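Local coordinates for competence/damage-inducible protein CinA (Agrobacterium tumefaciens, PDB 2A9S) that is of unknown function but belongs to the CinA family, some of whose members deamidate nicotinamide mononucleotide, so a related activity is possible, at residues I145-T148 with E149-A153; T154-T157 with A158-L162. All coordinates share one frame; numbering follows the deposited sequence.

How the contacts relate
The chain leaves strand 135-141, passes through a short loop and enters helix 147-167, the last helix of the fold. Contact 1 (145-148 with 149-153) forms the start of that helix, and contact 2 (154-157 with 158-162) follows without a gap. Each is a local pairing of residues mainly three to five apart, so neither closes a long loop, and the two run in series with no nesting or crossing; the centres of contact 1 and contact 2 are about 13 Å apart. Contact 1 ties the helix start to surrounding loops and to the second subunit, whereas contact 2 is packed between the sheet strands 102-108 and 123-130 and the helices 8-24 and 38-43.

Contact 1 (I145-T148 with E149-A153); sequences IGRT and EIRLA
I145 lays its side chain obliquely across the first turn of the helix, CG1 meeting I150 CG1 at 3.7 Å and CD1 passing close to E149 CB. Its CG1 lies between the backbone N and carbonyl carbon (chi1 56°), which turns the branched chain back over the turn. G146 occupies the N-cap, and its positive phi (119°) is accepted by a residue without a side chain; the carboxylate of E149 folds back against it, OE1 lying 3.3 Å from G146 CA. The bend of E149 at chi2 brings OE1 within 2.8 Å of a donating water, and this water accepts from T148 N at 3.1 Å.

R147 and R151 leave the same side of the helix, with R147 CG 3.9 Å from R151 CD. Their guanidinium planes are inclined by 24° and do not stack. The two have separate partners: R147 is held by neutral oxygens, G111 O and T44 O of the second subunit, whereas R151 NE forms a salt bridge with E45 of that subunit. T148 CG2 and L152 CD1 run alongside each other, 3.8 Å apart, both branches heading out in one direction. The branched threonine offers a methyl to the leucine and its hydroxyl to E45 of the second subunit. Backbone bonds from I150, R151 and L152 to G146, R147 and T148 wind the turn.

The turn lies among connections of the sheet: I150 touches V121, before strand 123-130, R151 touches A110 after strand 102-108, A153 touches Y142 beyond strand 135-141, and L152 packs on F6 ahead of helix 8-24.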
ATOM      1  N   ILE A 145      20.606  -9.527  -1.250  1.00 15.23           N
ATOM      2  CA  ILE A 145      20.159 -10.349  -2.379  1.00 15.11           C
ATOM      3  C   ILE A 145      19.353  -9.646  -3.477  1.00 14.36           C
ATOM      4  O   ILE A 145      18.935 -10.290  -4.465  1.00 15.42           O
ATOM      5  CB  ILE A 145      19.333 -11.556  -1.916  1.00 14.37           C
ATOM      6  CG1 ILE A 145      18.136 -11.097  -1.062  1.00 13.54           C
ATOM      7  CG2 ILE A 145      20.223 -12.559  -1.185  1.00 18.83           C
ATOM      8  CD1 ILE A 145      17.080 -12.220  -0.866  1.00 15.23           C
ATOM      9  N   GLY A 146      19.158  -8.347  -3.318  1.00 13.46           N
ATOM     10  CA  GLY A 146      18.465  -7.537  -4.316  1.00 12.26           C
ATOM     11  C   GLY A 146      17.199  -6.897  -3.740  1.00 12.27           C
ATOM     12  O   GLY A 146      16.548  -7.446  -2.848  1.00 11.08           O
ATOM     13  N   ARG A 147      16.847  -5.729  -4.260  1.00 11.18           N
ATOM     14  CA  ARG A 147      15.760  -4.932  -3.687  1.00 10.09           C
ATOM     15  C   ARG A 147      14.387  -5.641  -3.808  1.00 10.09           C
ATOM     16  O   ARG A 147      13.691  -5.800  -2.805  1.00  9.80           O
ATOM     17  CB  ARG A 147      15.744  -3.550  -4.347  1.00  9.81           C
ATOM     18  CG  ARG A 147      14.708  -2.623  -3.754  1.00 10.61           C
ATOM     19  CD  ARG A 147      14.757  -1.274  -4.429  1.00 12.15           C
ATOM     20  NE  ARG A 147      13.767  -0.339  -3.903  1.00 12.98           N
ATOM     21  CZ  ARG A 147      13.979   0.623  -3.005  1.00 17.67           C
ATOM     22  NH1 ARG A 147      15.178   0.792  -2.430  1.00 18.54           N
ATOM     23  NH2 ARG A 147      12.973   1.428  -2.659  1.00 15.72           N
ATOM     24  N   THR A 148      14.013  -6.045  -5.029  1.00 10.30           N
ATOM     25  CA  THR A 148      12.766  -6.776  -5.249  1.00 10.56           C
ATOM     26  C   THR A 148      12.788  -8.110  -4.469  1.00 10.24           C
ATOM     27  O   THR A 148      11.796  -8.500  -3.838  1.00 10.42           O
ATOM     28  CB  THR A 148      12.530  -7.060  -6.771  1.00 11.68           C
ATOM     29  OG1 THR A 148      12.531  -5.824  -7.492  1.00 13.02           O
ATOM     30  CG2 THR A 148      11.148  -7.704  -6.953  1.00 11.94           C
ATOM     31  N   GLU A 149      13.934  -8.808  -4.506  1.00  9.95           N
ATOM     32  CA  GLU A 149      14.102 -10.063  -3.757  1.00  9.84           C
ATOM     33  C   GLU A 149      13.827  -9.941  -2.248  1.00  9.40           C
ATOM     34  O   GLU A 149      13.093 -10.769  -1.680  1.00  9.41           O
ATOM     35  CB  GLU A 149      15.495 -10.645  -4.021  1.00 10.92           C
ATOM     36  CG  GLU A 149      15.691 -11.071  -5.484  1.00 11.68           C
ATOM     37  CD  GLU A 149      16.134  -9.948  -6.484  1.00 17.58           C
ATOM     38  OE1 GLU A 149      16.082  -8.729  -6.209  1.00 13.88           O
ATOM     39  OE2 GLU A 149      16.553 -10.310  -7.612  1.00 19.80           O
ATOM     40  N   ILE A 150      14.377  -8.899  -1.615  1.00  8.26           N
ATOM     41  CA  ILE A 150      14.139  -8.639  -0.182  1.00  9.01           C
ATOM     42  C   ILE A 150      12.671  -8.268   0.085  1.00  9.58           C
ATOM     43  O   ILE A 150      12.075  -8.732   1.049  1.00  9.08           O
ATOM     44  CB  ILE A 150      15.112  -7.536   0.367  1.00  9.18           C
ATOM     45  CG1 ILE A 150      16.558  -8.071   0.391  1.00  9.10           C
ATOM     46  CG2 ILE A 150      14.699  -7.055   1.770  1.00  7.75           C
ATOM     47  CD1 ILE A 150      17.651  -6.996   0.390  1.00 10.34           C
ATOM     48  N   ARG A 151      12.117  -7.426  -0.778  1.00  9.41           N
ATOM     49  CA  ARG A 151      10.711  -7.041  -0.658  1.00  9.42           C
ATOM     50  C   ARG A 151       9.773  -8.252  -0.747  1.00  9.77           C
ATOM     51  O   ARG A 151       8.847  -8.425   0.072  1.00  9.66           O
ATOM     52  CB  ARG A 151      10.368  -5.950  -1.681  1.00  8.75           C
ATOM     53  CG  ARG A 151      11.004  -4.608  -1.259  1.00  9.47           C
ATOM     54  CD  ARG A 151      11.225  -3.683  -2.472  1.00 10.21           C
ATOM     55  NE  ARG A 151      10.078  -3.453  -3.333  1.00 12.27           N
ATOM     56  CZ  ARG A 151       9.165  -2.488  -3.164  1.00 11.68           C
ATOM     57  NH1 ARG A 151       9.181  -1.691  -2.073  1.00 11.81           N
ATOM     58  NH2 ARG A 151       8.222  -2.337  -4.085  1.00 14.55           N
ATOM     59  N   LEU A 152      10.031  -9.126  -1.716  1.00 10.32           N
ATOM     60  CA  LEU A 152       9.164 -10.297  -1.869  1.00 11.32           C
ATOM     61  C   LEU A 152       9.379 -11.271  -0.703  1.00 10.52           C
ATOM     62  O   LEU A 152       8.419 -11.862  -0.208  1.00 11.49           O
ATOM     63  CB  LEU A 152       9.365 -10.971  -3.226  1.00 11.22           C
ATOM     64  CG  LEU A 152       8.859 -10.102  -4.394  1.00 12.57           C
ATOM     65  CD1 LEU A 152       9.243 -10.765  -5.704  1.00 15.46           C
ATOM     66  CD2 LEU A 152       7.342  -9.864  -4.278  1.00 15.68           C
ATOM     67  N   ALA A 153      10.628 -11.434  -0.262  1.00 10.19           N
ATOM     68  CA  ALA A 153      10.943 -12.279   0.890  1.00 10.48           C
ATOM     69  C   ALA A 153      10.194 -11.774   2.132  1.00 10.40           C
ATOM     70  O   ALA A 153       9.631 -12.569   2.915  1.00 10.47           O
ATOM     71  CB  ALA A 153      12.469 -12.253   1.169  1.00 10.62           C
TER
HETATM   72  O   HOH W   1      15.817  -6.199  -7.488  1.00 18.63           O

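Contact 2 (T154-T157 with A158-L162)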
ATOM      1  N   THR A 154      10.145 -10.452   2.262  1.00  9.57           N
ATOM      2  CA  THR A 154       9.409  -9.828   3.369  1.00  9.30           C
ATOM      3  C   THR A 154       7.896 -10.093   3.287  1.00  9.06           C
ATOM      4  O   THR A 154       7.249 -10.422   4.310  1.00  8.61           O
ATOM      5  CB  THR A 154       9.716  -8.300   3.465  1.00  9.50           C
ATOM      6  OG1 THR A 154      11.118  -8.123   3.705  1.00 11.12           O
ATOM      7  CG2 THR A 154       8.928  -7.625   4.633  1.00  9.56           C
ATOM      8  N   VAL A 155       7.336  -9.958   2.087  1.00  9.37           N
ATOM      9  CA  VAL A 155       5.903 -10.245   1.867  1.00 10.09           C
ATOM     10  C   VAL A 155       5.600 -11.671   2.317  1.00  9.84           C
ATOM     11  O   VAL A 155       4.664 -11.895   3.103  1.00  8.41           O
ATOM     12  CB  VAL A 155       5.444 -10.001   0.384  1.00  9.66           C
ATOM     13  CG1 VAL A 155       4.028 -10.543   0.176  1.00  9.61           C
ATOM     14  CG2 VAL A 155       5.527  -8.481  -0.019  1.00  9.56           C
ATOM     15  N   ARG A 156       6.422 -12.627   1.857  1.00 10.86           N
ATOM     16  CA  ARG A 156       6.254 -14.020   2.262  1.00 11.46           C
ATOM     17  C   ARG A 156       6.213 -14.172   3.804  1.00 12.18           C
ATOM     18  O   ARG A 156       5.258 -14.727   4.393  1.00 11.54           O
ATOM     19  CB  ARG A 156       7.371 -14.881   1.666  1.00 12.95           C
ATOM     20  CG  ARG A 156       7.230 -16.371   2.121  1.00 14.03           C
ATOM     21  CD  ARG A 156       8.310 -17.250   1.525  1.00 17.39           C
ATOM     22  NE  ARG A 156       8.211 -17.285   0.076  1.00 22.15           N
ATOM     23  CZ  ARG A 156       9.090 -16.712  -0.743  1.00 26.83           C
ATOM     24  NH1 ARG A 156      10.163 -16.103  -0.232  1.00 25.95           N
ATOM     25  NH2 ARG A 156       8.916 -16.765  -2.069  1.00 26.98           N
ATOM     26  N   THR A 157       7.240 -13.676   4.479  1.00 11.49           N
ATOM     27  CA  THR A 157       7.298 -13.835   5.937  1.00 12.33           C
ATOM     28  C   THR A 157       6.104 -13.157   6.622  1.00 12.15           C
ATOM     29  O   THR A 157       5.554 -13.709   7.575  1.00 11.87           O
ATOM     30  CB  THR A 157       8.624 -13.290   6.494  1.00 11.69           C
ATOM     31  OG1 THR A 157       9.723 -13.891   5.779  1.00 13.03           O
ATOM     32  CG2 THR A 157       8.739 -13.564   8.008  1.00 11.79           C
ATOM     33  N   ALA A 158       5.726 -11.963   6.145  1.00 11.04           N
ATOM     34  CA  ALA A 158       4.581 -11.208   6.674  1.00 10.97           C
ATOM     35  C   ALA A 158       3.302 -12.065   6.623  1.00 11.22           C
ATOM     36  O   ALA A 158       2.537 -12.155   7.612  1.00 11.19           O
ATOM     37  CB  ALA A 158       4.407  -9.938   5.863  1.00 11.75           C
ATOM     38  N   LEU A 159       3.095 -12.722   5.481  1.00 11.48           N
ATOM     39  CA  LEU A 159       1.903 -13.563   5.292  1.00 11.51           C
ATOM     40  C   LEU A 159       1.944 -14.807   6.181  1.00 12.35           C
ATOM     41  O   LEU A 159       0.929 -15.153   6.801  1.00 12.86           O
ATOM     42  CB  LEU A 159       1.711 -13.911   3.807  1.00 11.32           C
ATOM     43  CG  LEU A 159       1.516 -12.675   2.879  1.00 10.39           C
ATOM     44  CD1 LEU A 159       1.253 -13.168   1.470  1.00 11.15           C
ATOM     45  CD2 LEU A 159       0.392 -11.699   3.333  1.00 11.03           C
ATOM     46  N   GLU A 160       3.119 -15.430   6.286  1.00 11.94           N
ATOM     47  CA  GLU A 160       3.350 -16.552   7.218  1.00 14.16           C
ATOM     48  C   GLU A 160       2.975 -16.190   8.649  1.00 13.63           C
ATOM     49  O   GLU A 160       2.283 -16.958   9.343  1.00 15.00           O
ATOM     50  CB  GLU A 160       4.814 -17.016   7.146  1.00 13.43           C
ATOM     51  CG  GLU A 160       5.125 -17.712   5.816  1.00 16.16           C
ATOM     52  CD  GLU A 160       6.623 -17.974   5.624  1.00 15.75           C
ATOM     53  OE1 GLU A 160       7.447 -17.433   6.407  1.00 17.56           O
ATOM     54  OE2 GLU A 160       6.971 -18.730   4.690  1.00 18.98           O
ATOM     55  N   MET A 161       3.385 -14.999   9.078  1.00 13.52           N
ATOM     56  CA  MET A 161       3.088 -14.510  10.417  1.00 14.07           C
ATOM     57  C   MET A 161       1.613 -14.227  10.679  1.00 14.95           C
ATOM     58  O   MET A 161       1.122 -14.520  11.784  1.00 15.88           O
ATOM     59  CB  MET A 161       3.932 -13.278  10.744  1.00 14.51           C
ATOM     60  CG  MET A 161       5.420 -13.589  10.859  1.00 12.45           C
ATOM     61  SD  MET A 161       6.423 -12.092  10.974  1.00 10.70           S
ATOM     62  CE  MET A 161       5.881 -11.391  12.543  1.00 14.78           C
ATOM     63  N   LEU A 162       0.905 -13.640   9.711  1.00 14.93           N
ATOM     64  CA  LEU A 162      -0.550 -13.464   9.841  1.00 15.42           C
ATOM     65  C   LEU A 162      -1.236 -14.815  10.083  1.00 16.90           C
ATOM     66  O   LEU A 162      -2.104 -14.944  10.974  1.00 16.90           O
ATOM     67  CB  LEU A 162      -1.140 -12.788   8.604  1.00 14.42           C
ATOM     68  CG  LEU A 162      -0.950 -11.277   8.563  1.00 13.89           C
ATOM     69  CD1 LEU A 162      -1.460 -10.734   7.184  1.00 13.68           C
ATOM     70  CD2 LEU A 162      -1.690 -10.631   9.722  1.00 12.05           C
TER
HETATM   71  O   HOH W   2       9.841 -16.462   5.590  1.00 21.71           O
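R156 and E160 share one flank of the helix, but the meeting is between carboxylate and methylenes: E160 OE2 lies 3.5 Å from R156 CG. The charges are near without touching, R156 NE standing 5.0 Å from that same OE2. A neighbouring flank carries a water bridge, in which one water lies 2.6 Å from T157 OG1 and donates to E160 OE1 at 2.7 Å. In the extended glutamate one oxygen thus takes the water's proton, while the other rests against the arginine's methylenes. T157 also turns its methyl to M161, CG2 to SD 4.0 Å apart: M161 CG lies beside the backbone N (chi1 -67°) and chi2 is extended, which carries SD over that methyl, while the bend at chi3 turns CE away. On another face V155 CG1 and L159 CD1 extend alongside each other, 4.0 Å apart; V155 CG1 lies anti to the backbone N (chi1 170°), on the side of the next turn.

Beneath these, the amides of A158, L159, E160 and M161 each bond the carbonyl four residues back. Further out, D9 in helix 8-24 pairs with R156 NE in a salt bridge, consistent with the guanidinium standing off from E160, and the T157 hydroxyl also bonds Y142 OH and A153 O. T154 OG1 likewise bonds I150 O, satisfying this buried polar group within its own helix.

The R156/E160 flank is open to solvent, but the other faces are buried: T154, A158 and L162 pack on strand 102-108, T157 and M161 on strand 123-130, while V155 and L159 face helices 8-24 and 38-43, the slim A158 also meeting I39.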